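Local coordinates for protein quinone oxidoreductase (PDB 3TQH) that probably reduces quinones with NADPH, as a member of the medium-chain dehydrogenase/reductase family, and binds that cofactor in a Rossmann-type domain, at residues D207-D221 with Q230-V244. Numbering follows the deposited sequence.
Sequences DFLLAISTPVDAVID and QSIDCLKETGCIVSV. With NDP (NADPH dihydro-nicotinamide-adenine-dinucleotide phosphate), chain B.
Strands 218-221 and 239-243 run parallel, 4.8 Å apart at an angle of 8°, joined by backbone bonds from Cys240 N to Asp217 O through Val244 N to Asp221 O; Gly239, lacking a side chain, lets the chains draw close beside Asp217 O. Val219 is central on the face it shares with Ile241: CG1, anti to the backbone N (chi1 172°), reaches Ser231 CB at 3.7 Å, while CG2 packs on Leu235 CD2 at 3.6 Å, the side chains crossing at about a right angle, and meets Cys234 SG. Valine's branch at CB thus serves both the helix end and the chain leaving it. Further along, small Ser243 offers a hydroxyl: OG donates to Asp221 OD2 at 2.5 Å, on the anti side and 26° out of the carboxylate plane; Asp221 OD1 takes the amides of Val223 and Gly224, fixing the carboxylate's rotation. The link through helix 225-231 is a right-handed beta-alpha-beta crossover of the Rossmann fold. At the C-terminal ends of the strands Val244 O accepts from N7N of NADPH at 2.9 Å, and Val244 CG1 lies 3.3 Å from C2N. Over the same face as Val219, beside the end of helix 225-231, Leu209 lays CD2 against Cys234 CB (3.8 Å). Near the surface, the long aliphatic stem of Lys236 suits packing alongside Asp217, CD 3.3 Å from OD1 and NZ in a long salt bridge, while Asp217 OD2 accepts from Val155 N.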
ATOM      1  N   ASP A 207       4.534  11.808  24.102  1.00 26.99           N
ATOM      2  CA  ASP A 207       3.774  12.485  23.058  1.00 25.85           C
ATOM      3  C   ASP A 207       4.746  12.910  21.961  1.00 24.27           C
ATOM      4  O   ASP A 207       5.714  13.621  22.226  1.00 25.12           O
ATOM      5  CB  ASP A 207       3.046  13.694  23.667  1.00 27.29           C
ATOM      6  CG  ASP A 207       2.302  14.547  22.634  1.00 27.97           C
ATOM      7  OD1 ASP A 207       2.040  14.083  21.498  1.00 27.65           O
ATOM      8  OD2 ASP A 207       1.970  15.710  22.981  1.00 31.92           O
ATOM      9  N   PHE A 208       4.499  12.454  20.736  1.00 22.35           N
ATOM     10  CA  PHE A 208       5.415  12.722  19.628  1.00 21.04           C
ATOM     11  C   PHE A 208       5.582  14.214  19.367  1.00 21.49           C
ATOM     12  O   PHE A 208       6.631  14.637  18.884  1.00 21.75           O
ATOM     13  CB  PHE A 208       4.982  11.992  18.349  1.00 19.20           C
ATOM     14  CG  PHE A 208       3.736  12.540  17.723  1.00 17.93           C
ATOM     15  CD1 PHE A 208       3.804  13.597  16.816  1.00 16.84           C
ATOM     16  CD2 PHE A 208       2.499  12.003  18.034  1.00 17.23           C
ATOM     17  CE1 PHE A 208       2.661  14.118  16.239  1.00 16.28           C
ATOM     18  CE2 PHE A 208       1.347  12.511  17.459  1.00 17.77           C
ATOM     19  CZ  PHE A 208       1.424  13.579  16.557  1.00 16.95           C
ATOM     20  N   LEU A 209       4.555  15.008  19.677  1.00 22.00           N
ATOM     21  CA  LEU A 209       4.640  16.459  19.512  1.00 22.73           C
ATOM     22  C   LEU A 209       5.789  17.049  20.336  1.00 24.30           C
ATOM     23  O   LEU A 209       6.493  17.942  19.868  1.00 24.51           O
ATOM     24  CB  LEU A 209       3.325  17.141  19.906  1.00 23.50           C
ATOM     25  CG  LEU A 209       2.109  16.897  19.007  1.00 22.80           C
ATOM     26  CD1 LEU A 209       0.897  17.649  19.549  1.00 23.13           C
ATOM     27  CD2 LEU A 209       2.392  17.302  17.561  1.00 21.55           C
ATOM     28  N   LEU A 210       5.973  16.540  21.555  1.00 25.41           N
ATOM     29  CA  LEU A 210       7.015  17.035  22.456  1.00 27.20           C
ATOM     30  C   LEU A 210       8.419  16.789  21.915  1.00 26.82           C
ATOM     31  O   LEU A 210       9.333  17.556  22.190  1.00 28.35           O
ATOM     32  CB  LEU A 210       6.887  16.387  23.835  1.00 28.78           C
ATOM     33  CG  LEU A 210       5.606  16.707  24.616  1.00 30.24           C
ATOM     34  CD1 LEU A 210       5.554  15.875  25.887  1.00 31.71           C
ATOM     35  CD2 LEU A 210       5.508  18.196  24.939  1.00 31.33           C
ATOM     36  N   ALA A 211       8.577  15.717  21.146  1.00 25.14           N
ATOM     37  CA  ALA A 211       9.860  15.359  20.556  1.00 24.68           C
ATOM     38  C   ALA A 211      10.206  16.212  19.330  1.00 23.90           C
ATOM     39  O   ALA A 211      11.370  16.259  18.923  1.00 24.25           O
ATOM     40  CB  ALA A 211       9.865  13.874  20.188  1.00 23.33           C
ATOM     41  N   ILE A 212       9.208  16.872  18.737  1.00 22.94           N
ATOM     42  CA  ILE A 212       9.426  17.684  17.537  1.00 22.27           C
ATOM     43  C   ILE A 212       9.813  19.123  17.896  1.00 24.26           C
ATOM     44  O   ILE A 212       9.021  19.867  18.467  1.00 24.65           O
ATOM     45  CB  ILE A 212       8.193  17.660  16.609  1.00 20.78           C
ATOM     46  CG1 ILE A 212       8.017  16.254  16.031  1.00 18.61           C
ATOM     47  CG2 ILE A 212       8.332  18.681  15.482  1.00 19.78           C
ATOM     48  CD1 ILE A 212       6.810  16.107  15.156  1.00 17.48           C
ATOM     49  N   SER A 213      11.042  19.495  17.539  1.00 25.66           N
ATOM     50  CA  SER A 213      11.645  20.771  17.940  1.00 28.28           C
ATOM     51  C   SER A 213      11.007  21.986  17.291  1.00 28.66           C
ATOM     52  O   SER A 213      10.826  23.014  17.939  1.00 30.44           O
ATOM     53  CB  SER A 213      13.134  20.784  17.580  1.00 29.39           C
ATOM     54  OG  SER A 213      13.872  19.905  18.403  1.00 30.91           O
ATOM     55  N   THR A 214      10.696  21.863  16.007  1.00 27.56           N
ATOM     56  CA  THR A 214      10.284  22.998  15.182  1.00 28.16           C
ATOM     57  C   THR A 214       9.072  22.630  14.332  1.00 26.09           C
ATOM     58  O   THR A 214       8.865  21.455  14.037  1.00 24.21           O
ATOM     59  CB  THR A 214      11.447  23.445  14.240  1.00 29.30           C
ATOM     60  OG1 THR A 214      11.017  24.523  13.390  1.00 30.33           O
ATOM     61  CG2 THR A 214      11.943  22.264  13.382  1.00 27.44           C
ATOM     62  N   PRO A 215       8.261  23.634  13.952  1.00 26.46           N
ATOM     63  CA  PRO A 215       7.168  23.453  13.005  1.00 24.96           C
ATOM     64  C   PRO A 215       7.564  22.736  11.711  1.00 23.43           C
ATOM     65  O   PRO A 215       8.643  22.966  11.160  1.00 24.32           O
ATOM     66  CB  PRO A 215       6.744  24.888  12.710  1.00 26.49           C
ATOM     67  CG  PRO A 215       6.934  25.579  14.007  1.00 28.22           C
ATOM     68  CD  PRO A 215       8.185  24.963  14.598  1.00 28.52           C
ATOM     69  N   VAL A 216       6.660  21.892  11.238  1.00 21.38           N
ATOM     70  CA  VAL A 216       6.909  20.970  10.148  1.00 19.89           C
ATOM     71  C   VAL A 216       6.146  21.458   8.909  1.00 19.53           C
ATOM     72  O   VAL A 216       5.077  22.051   9.036  1.00 19.42           O
ATOM     73  CB  VAL A 216       6.481  19.534  10.598  1.00 18.44           C
ATOM     74  CG1 VAL A 216       5.874  18.737   9.471  1.00 17.52           C
ATOM     75  CG2 VAL A 216       7.663  18.801  11.224  1.00 18.46           C
ATOM     76  N   ASP A 217       6.712  21.226   7.724  1.00 19.20           N
ATOM     77  CA  ASP A 217       6.091  21.643   6.454  1.00 19.39           C
ATOM     78  C   ASP A 217       5.012  20.667   5.970  1.00 17.59           C
ATOM     79  O   ASP A 217       4.043  21.074   5.341  1.00 17.77           O
ATOM     80  CB  ASP A 217       7.148  21.810   5.359  1.00 20.17           C
ATOM     81  CG  ASP A 217       8.154  22.896   5.678  1.00 23.51           C
ATOM     82  OD1 ASP A 217       7.848  24.091   5.451  1.00 27.38           O
ATOM     83  OD2 ASP A 217       9.261  22.556   6.150  1.00 25.13           O
ATOM     84  N   ALA A 218       5.185  19.380   6.241  1.00 16.07           N
ATOM     85  CA  ALA A 218       4.189  18.391   5.850  1.00 14.80           C
ATOM     86  C   ALA A 218       4.163  17.231   6.824  1.00 13.68           C
ATOM     87  O   ALA A 218       5.194  16.824   7.338  1.00 13.59           O
ATOM     88  CB  ALA A 218       4.457  17.886   4.440  1.00 14.25           C
ATOM     89  N   VAL A 219       2.964  16.725   7.083  1.00 13.20           N
ATOM     90  CA  VAL A 219       2.779  15.504   7.834  1.00 12.52           C
ATOM     91  C   VAL A 219       2.169  14.484   6.889  1.00 12.01           C
ATOM     92  O   VAL A 219       1.081  14.713   6.375  1.00 12.13           O
ATOM     93  CB  VAL A 219       1.819  15.712   9.020  1.00 13.16           C
ATOM     94  CG1 VAL A 219       1.472  14.365   9.678  1.00 12.05           C
ATOM     95  CG2 VAL A 219       2.408  16.719  10.039  1.00 13.43           C
ATOM     96  N   ILE A 220       2.879  13.383   6.637  1.00 11.60           N
ATOM     97  CA  ILE A 220       2.299  12.242   5.945  1.00 11.27           C
ATOM     98  C   ILE A 220       1.742  11.324   7.022  1.00 11.53           C
ATOM     99  O   ILE A 220       2.471  10.523   7.617  1.00 11.61           O
ATOM    100  CB  ILE A 220       3.313  11.483   5.067  1.00 11.07           C
ATOM    101  CG1 ILE A 220       4.089  12.451   4.153  1.00 11.71           C
ATOM    102  CG2 ILE A 220       2.593  10.438   4.232  1.00 10.27           C
ATOM    103  CD1 ILE A 220       3.203  13.369   3.310  1.00 11.60           C
ATOM    104  N   ASP A 221       0.450  11.473   7.291  1.00 11.98           N
ATOM    105  CA  ASP A 221      -0.199  10.757   8.380  1.00 12.50           C
ATOM    106  C   ASP A 221      -0.702   9.404   7.880  1.00 12.47           C
ATOM    107  O   ASP A 221      -1.704   9.326   7.159  1.00 12.82           O
ATOM    108  CB  ASP A 221      -1.355  11.581   8.951  1.00 13.08           C
ATOM    109  CG  ASP A 221      -2.244  10.775   9.867  1.00 14.13           C
ATOM    110  OD1 ASP A 221      -1.712   9.915  10.603  1.00 14.99           O
ATOM    111  OD2 ASP A 221      -3.478  10.992   9.857  1.00 15.12           O
ATOM    112  N   GLN A 230      -3.707  15.072  16.258  1.00 21.66           N
ATOM    113  CA  GLN A 230      -2.604  15.620  17.043  1.00 22.24           C
ATOM    114  C   GLN A 230      -1.544  16.259  16.147  1.00 20.89           C
ATOM    115  O   GLN A 230      -0.960  17.267  16.517  1.00 21.68           O
ATOM    116  CB  GLN A 230      -1.960  14.522  17.906  1.00 22.74           C
ATOM    117  CG  GLN A 230      -2.582  14.333  19.286  1.00 26.24           C
ATOM    118  CD  GLN A 230      -1.650  14.793  20.404  1.00 30.95           C
ATOM    119  OE1 GLN A 230      -0.667  14.114  20.724  1.00 33.40           O
ATOM    120  NE2 GLN A 230      -1.952  15.946  21.001  1.00 33.04           N
ATOM    121  N   SER A 231      -1.310  15.672  14.973  1.00 19.24           N
ATOM    122  CA  SER A 231      -0.245  16.114  14.066  1.00 18.39           C
ATOM    123  C   SER A 231      -0.452  17.532  13.542  1.00 18.61           C
ATOM    124  O   SER A 231       0.504  18.203  13.186  1.00 18.27           O
ATOM    125  CB  SER A 231      -0.118  15.152  12.880  1.00 17.21           C
ATOM    126  OG  SER A 231       0.148  13.829  13.322  1.00 17.48           O
ATOM    127  N   ILE A 232      -1.704  17.975  13.500  1.00 18.95           N
ATOM    128  CA  ILE A 232      -2.045  19.324  13.066  1.00 19.75           C
ATOM    129  C   ILE A 232      -1.304  20.404  13.882  1.00 21.05           C
ATOM    130  O   ILE A 232      -0.901  21.429  13.329  1.00 21.27           O
ATOM    131  CB  ILE A 232      -3.575  19.552  13.145  1.00 20.52           C
ATOM    132  CG1 ILE A 232      -4.312  18.592  12.196  1.00 19.60           C
ATOM    133  CG2 ILE A 232      -3.929  20.992  12.803  1.00 21.25           C
ATOM    134  CD1 ILE A 232      -5.780  18.454  12.490  1.00 19.76           C
ATOM    135  N   ASP A 233      -1.108  20.156  15.180  1.00 21.74           N
ATOM    136  CA  ASP A 233      -0.441  21.112  16.076  1.00 23.50           C
ATOM    137  C   ASP A 233       1.038  21.395  15.746  1.00 23.16           C
ATOM    138  O   ASP A 233       1.588  22.394  16.211  1.00 24.04           O
ATOM    139  CB  ASP A 233      -0.522  20.632  17.530  1.00 24.62           C
ATOM    140  CG  ASP A 233      -1.942  20.662  18.095  1.00 27.28           C
ATOM    141  OD1 ASP A 233      -2.744  21.536  17.691  1.00 28.62           O
ATOM    142  OD2 ASP A 233      -2.246  19.809  18.968  1.00 30.07           O
ATOM    143  N   CYS A 234       1.686  20.525  14.970  1.00 21.62           N
ATOM    144  CA  CYS A 234       3.105  20.713  14.650  1.00 21.72           C
ATOM    145  C   CYS A 234       3.335  21.354  13.274  1.00 21.34           C
ATOM    146  O   CYS A 234       4.467  21.661  12.918  1.00 21.58           O
ATOM    147  CB  CYS A 234       3.874  19.390  14.785  1.00 20.80           C
ATOM    148  SG  CYS A 234       3.647  18.183  13.454  1.00 20.12           S
ATOM    149  N   LEU A 235       2.263  21.584  12.520  1.00 20.93           N
ATOM    150  CA  LEU A 235       2.368  22.216  11.206  1.00 20.77           C
ATOM    151  C   LEU A 235       2.717  23.693  11.292  1.00 22.40           C
ATOM    152  O   LEU A 235       2.219  24.401  12.165  1.00 23.48           O
ATOM    153  CB  LEU A 235       1.044  22.105  10.445  1.00 20.36           C
ATOM    154  CG  LEU A 235       0.569  20.735   9.984  1.00 18.48           C
ATOM    155  CD1 LEU A 235      -0.791  20.895   9.331  1.00 18.14           C
ATOM    156  CD2 LEU A 235       1.567  20.111   9.022  1.00 17.03           C
ATOM    157  N   LYS A 236       3.555  24.148  10.358  1.00 22.75           N
ATOM    158  CA  LYS A 236       3.742  25.574  10.085  1.00 24.51           C
ATOM    159  C   LYS A 236       2.441  26.185   9.573  1.00 24.58           C
ATOM    160  O   LYS A 236       1.555  25.469   9.101  1.00 23.20           O
ATOM    161  CB  LYS A 236       4.820  25.790   9.013  1.00 25.01           C
ATOM    162  CG  LYS A 236       6.228  25.431   9.440  1.00 26.27           C
ATOM    163  CD  LYS A 236       7.240  25.682   8.331  1.00 28.64           C
ATOM    164  CE  LYS A 236       7.489  27.177   8.134  1.00 32.17           C
ATOM    165  NZ  LYS A 236       8.733  27.460   7.360  1.00 34.81           N
ATOM    166  N   GLU A 237       2.348  27.511   9.636  1.00 26.02           N
ATOM    167  CA  GLU A 237       1.236  28.237   9.030  1.00 26.71           C
ATOM    168  C   GLU A 237       0.959  27.727   7.612  1.00 25.33           C
ATOM    169  O   GLU A 237      -0.186  27.458   7.265  1.00 24.95           O
ATOM    170  CB  GLU A 237       1.537  29.741   8.998  1.00 29.23           C
ATOM    171  CG  GLU A 237       0.476  30.597   8.301  1.00 31.31           C
ATOM    172  CD  GLU A 237       0.914  32.041   8.108  1.00 35.22           C
ATOM    173  OE1 GLU A 237       2.108  32.275   7.809  1.00 36.90           O
ATOM    174  OE2 GLU A 237       0.063  32.948   8.247  1.00 37.10           O
ATOM    175  N   THR A 238       2.014  27.589   6.811  1.00 24.52           N
ATOM    176  CA  THR A 238       1.892  27.156   5.415  1.00 23.80           C
ATOM    177  C   THR A 238       1.916  25.637   5.216  1.00 21.18           C
ATOM    178  O   THR A 238       1.842  25.167   4.090  1.00 20.58           O
ATOM    179  CB  THR A 238       3.039  27.732   4.560  1.00 25.04           C
ATOM    180  OG1 THR A 238       4.299  27.423   5.179  1.00 25.09           O
ATOM    181  CG2 THR A 238       2.894  29.220   4.425  1.00 27.17           C
ATOM    182  N   GLY A 239       2.033  24.876   6.296  1.00 19.68           N
ATOM    183  CA  GLY A 239       2.152  23.430   6.193  1.00 17.68           C
ATOM    184  C   GLY A 239       0.828  22.749   5.907  1.00 16.63           C
ATOM    185  O   GLY A 239      -0.240  23.338   6.084  1.00 16.91           O
ATOM    186  N   CYS A 240       0.906  21.500   5.461  1.00 15.14           N
ATOM    187  CA  CYS A 240      -0.284  20.706   5.192  1.00 14.77           C
ATOM    188  C   CYS A 240      -0.133  19.286   5.720  1.00 12.93           C
ATOM    189  O   CYS A 240       0.973  18.760   5.814  1.00 12.23           O
ATOM    190  CB  CYS A 240      -0.574  20.663   3.695  1.00 15.16           C
ATOM    191  SG  CYS A 240       0.682  19.783   2.756  1.00 16.55           S
ATOM    192  N   ILE A 241      -1.263  18.684   6.069  1.00 12.32           N
ATOM    193  CA  ILE A 241      -1.305  17.287   6.476  1.00 10.93           C
ATOM    194  C   ILE A 241      -2.029  16.472   5.399  1.00 10.49           C
ATOM    195  O   ILE A 241      -3.094  16.860   4.912  1.00 10.62           O
ATOM    196  CB  ILE A 241      -1.967  17.113   7.875  1.00 11.20           C
ATOM    197  CG1 ILE A 241      -2.000  15.639   8.291  1.00 10.02           C
ATOM    198  CG2 ILE A 241      -3.378  17.718   7.916  1.00 11.51           C
ATOM    199  CD1 ILE A 241      -2.568  15.422   9.681  1.00  9.54           C
ATOM    200  N   VAL A 242      -1.406  15.362   5.009  1.00  9.83           N
ATOM    201  CA  VAL A 242      -2.013  14.377   4.127  1.00  9.39           C
ATOM    202  C   VAL A 242      -2.346  13.159   4.973  1.00  9.37           C
ATOM    203  O   VAL A 242      -1.461  12.372   5.323  1.00  8.67           O
ATOM    204  CB  VAL A 242      -1.069  13.978   2.985  1.00  8.97           C
ATOM    205  CG1 VAL A 242      -1.740  12.966   2.077  1.00  8.07           C
ATOM    206  CG2 VAL A 242      -0.649  15.215   2.194  1.00  9.52           C
ATOM    207  N   SER A 243      -3.624  13.020   5.315  1.00 10.28           N
ATOM    208  CA  SER A 243      -4.075  11.909   6.140  1.00 10.69           C
ATOM    209  C   SER A 243      -4.562  10.785   5.239  1.00 10.65           C
ATOM    210  O   SER A 243      -5.589  10.917   4.580  1.00 11.58           O
ATOM    211  CB  SER A 243      -5.173  12.364   7.107  1.00 11.81           C
ATOM    212  OG  SER A 243      -5.284  11.456   8.191  1.00 12.21           O
ATOM    213  N   VAL A 244      -3.811   9.682   5.229  1.00 10.17           N
ATOM    214  CA  VAL A 244      -3.933   8.628   4.215  1.00  9.89           C
ATOM    215  C   VAL A 244      -5.038   7.582   4.483  1.00 10.87           C
ATOM    216  O   VAL A 244      -5.701   7.151   3.537  1.00 11.49           O
ATOM    217  CB  VAL A 244      -2.554   7.937   3.986  1.00  9.14           C
ATOM    218  CG1 VAL A 244      -2.667   6.737   3.046  1.00  8.34           C
ATOM    219  CG2 VAL A 244      -1.551   8.945   3.438  1.00  8.53           C
TER
HETATM  220  PA  NDP B 500       1.205  -1.081   7.755  1.00  9.67           P
HETATM  221  O1A NDP B 500       0.412  -2.136   8.414  1.00  9.38           O
HETATM  222  O2A NDP B 500       2.217  -1.653   6.845  1.00  9.30           O
HETATM  223  O5B NDP B 500       1.949  -0.177   8.855  1.00 10.56           O
HETATM  224  C5B NDP B 500       2.516  -0.805   9.990  1.00 11.36           C
HETATM  225  C4B NDP B 500       3.410   0.177  10.731  1.00 10.76           C
HETATM  226  O4B NDP B 500       2.607   1.061  11.486  1.00 10.87           O
HETATM  227  C3B NDP B 500       4.369  -0.473  11.718  1.00 11.55           C
HETATM  228  O3B NDP B 500       5.686  -0.409  11.213  1.00 10.96           O
HETATM  229  C2B NDP B 500       4.214   0.320  13.012  1.00 11.52           C
HETATM  230  O2B NDP B 500       5.445   0.764  13.536  1.00 11.55           O
HETATM  231  C1B NDP B 500       3.361   1.505  12.590  1.00 10.36           C
HETATM  232  N9A NDP B 500       2.444   2.004  13.626  1.00 10.61           N
HETATM  233  C8A NDP B 500       1.392   1.330  14.193  1.00 12.21           C
HETATM  234  N7A NDP B 500       0.786   2.146  15.079  1.00 12.42           N
HETATM  235  C5A NDP B 500       1.433   3.330  15.085  1.00 10.47           C
HETATM  236  C6A NDP B 500       1.223   4.495  15.808  1.00  9.73           C
HETATM  237  N6A NDP B 500       0.229   4.556  16.679  1.00 10.57           N
HETATM  238  N1A NDP B 500       2.056   5.574  15.617  1.00  8.93           N
HETATM  239  C2A NDP B 500       3.092   5.487  14.699  1.00  8.24           C
HETATM  240  N3A NDP B 500       3.298   4.328  13.971  1.00  8.14           N
HETATM  241  C4A NDP B 500       2.478   3.260  14.170  1.00  9.65           C
HETATM  242  O3  NDP B 500       0.241  -0.045   6.985  1.00 10.58           O
HETATM  243  PN  NDP B 500       0.509   0.649   5.552  1.00 10.39           P
HETATM  244  O1N NDP B 500       0.326  -0.359   4.487  1.00 11.69           O
HETATM  245  O2N NDP B 500       1.733   1.465   5.555  1.00 10.06           O
HETATM  246  O5D NDP B 500      -0.755   1.641   5.506  1.00 11.43           O
HETATM  247  C5D NDP B 500      -1.006   2.577   6.536  1.00 10.81           C
HETATM  248  C4D NDP B 500      -2.446   3.070   6.444  1.00 10.98           C
HETATM  249  O4D NDP B 500      -2.663   3.717   5.204  1.00 10.77           O
HETATM  250  C3D NDP B 500      -3.437   1.919   6.536  1.00 11.92           C
HETATM  251  O3D NDP B 500      -4.484   2.270   7.412  1.00 12.00           O
HETATM  252  C2D NDP B 500      -3.926   1.733   5.115  1.00 12.48           C
HETATM  253  O2D NDP B 500      -5.243   1.217   5.054  1.00 13.55           O
HETATM  254  C1D NDP B 500      -3.787   3.150   4.549  1.00 11.98           C
HETATM  255  N1N NDP B 500      -3.613   3.229   3.080  1.00 11.57           N
HETATM  256  C2N NDP B 500      -4.431   4.087   2.387  1.00 12.08           C
HETATM  257  C3N NDP B 500      -4.388   4.193   0.999  1.00 12.08           C
HETATM  258  C7N NDP B 500      -5.288   5.137   0.257  1.00 12.38           C
HETATM  259  O7N NDP B 500      -5.203   5.185  -1.152  1.00 13.05           O
HETATM  260  N7N NDP B 500      -6.150   5.898   0.931  1.00 10.79           N
HETATM  261  C4N NDP B 500      -3.411   3.330   0.252  1.00 12.70           C
HETATM  262  C5N NDP B 500      -2.541   2.425   1.065  1.00 12.66           C
HETATM  263  C6N NDP B 500      -2.688   2.427   2.449  1.00 12.52           C
HETATM  264  P2B NDP B 500       6.058   0.128  14.883  1.00 14.31           P
HETATM  265  O1X NDP B 500       7.488   0.590  15.014  1.00 14.81           O
HETATM  266  O2X NDP B 500       6.036  -1.379  14.802  1.00 16.49           O
HETATM  267  O3X NDP B 500       5.294   0.568  16.102  1.00 14.93           O
HETATM  268  O   HOH W   1       5.212  25.039   4.800  1.00 13.56           O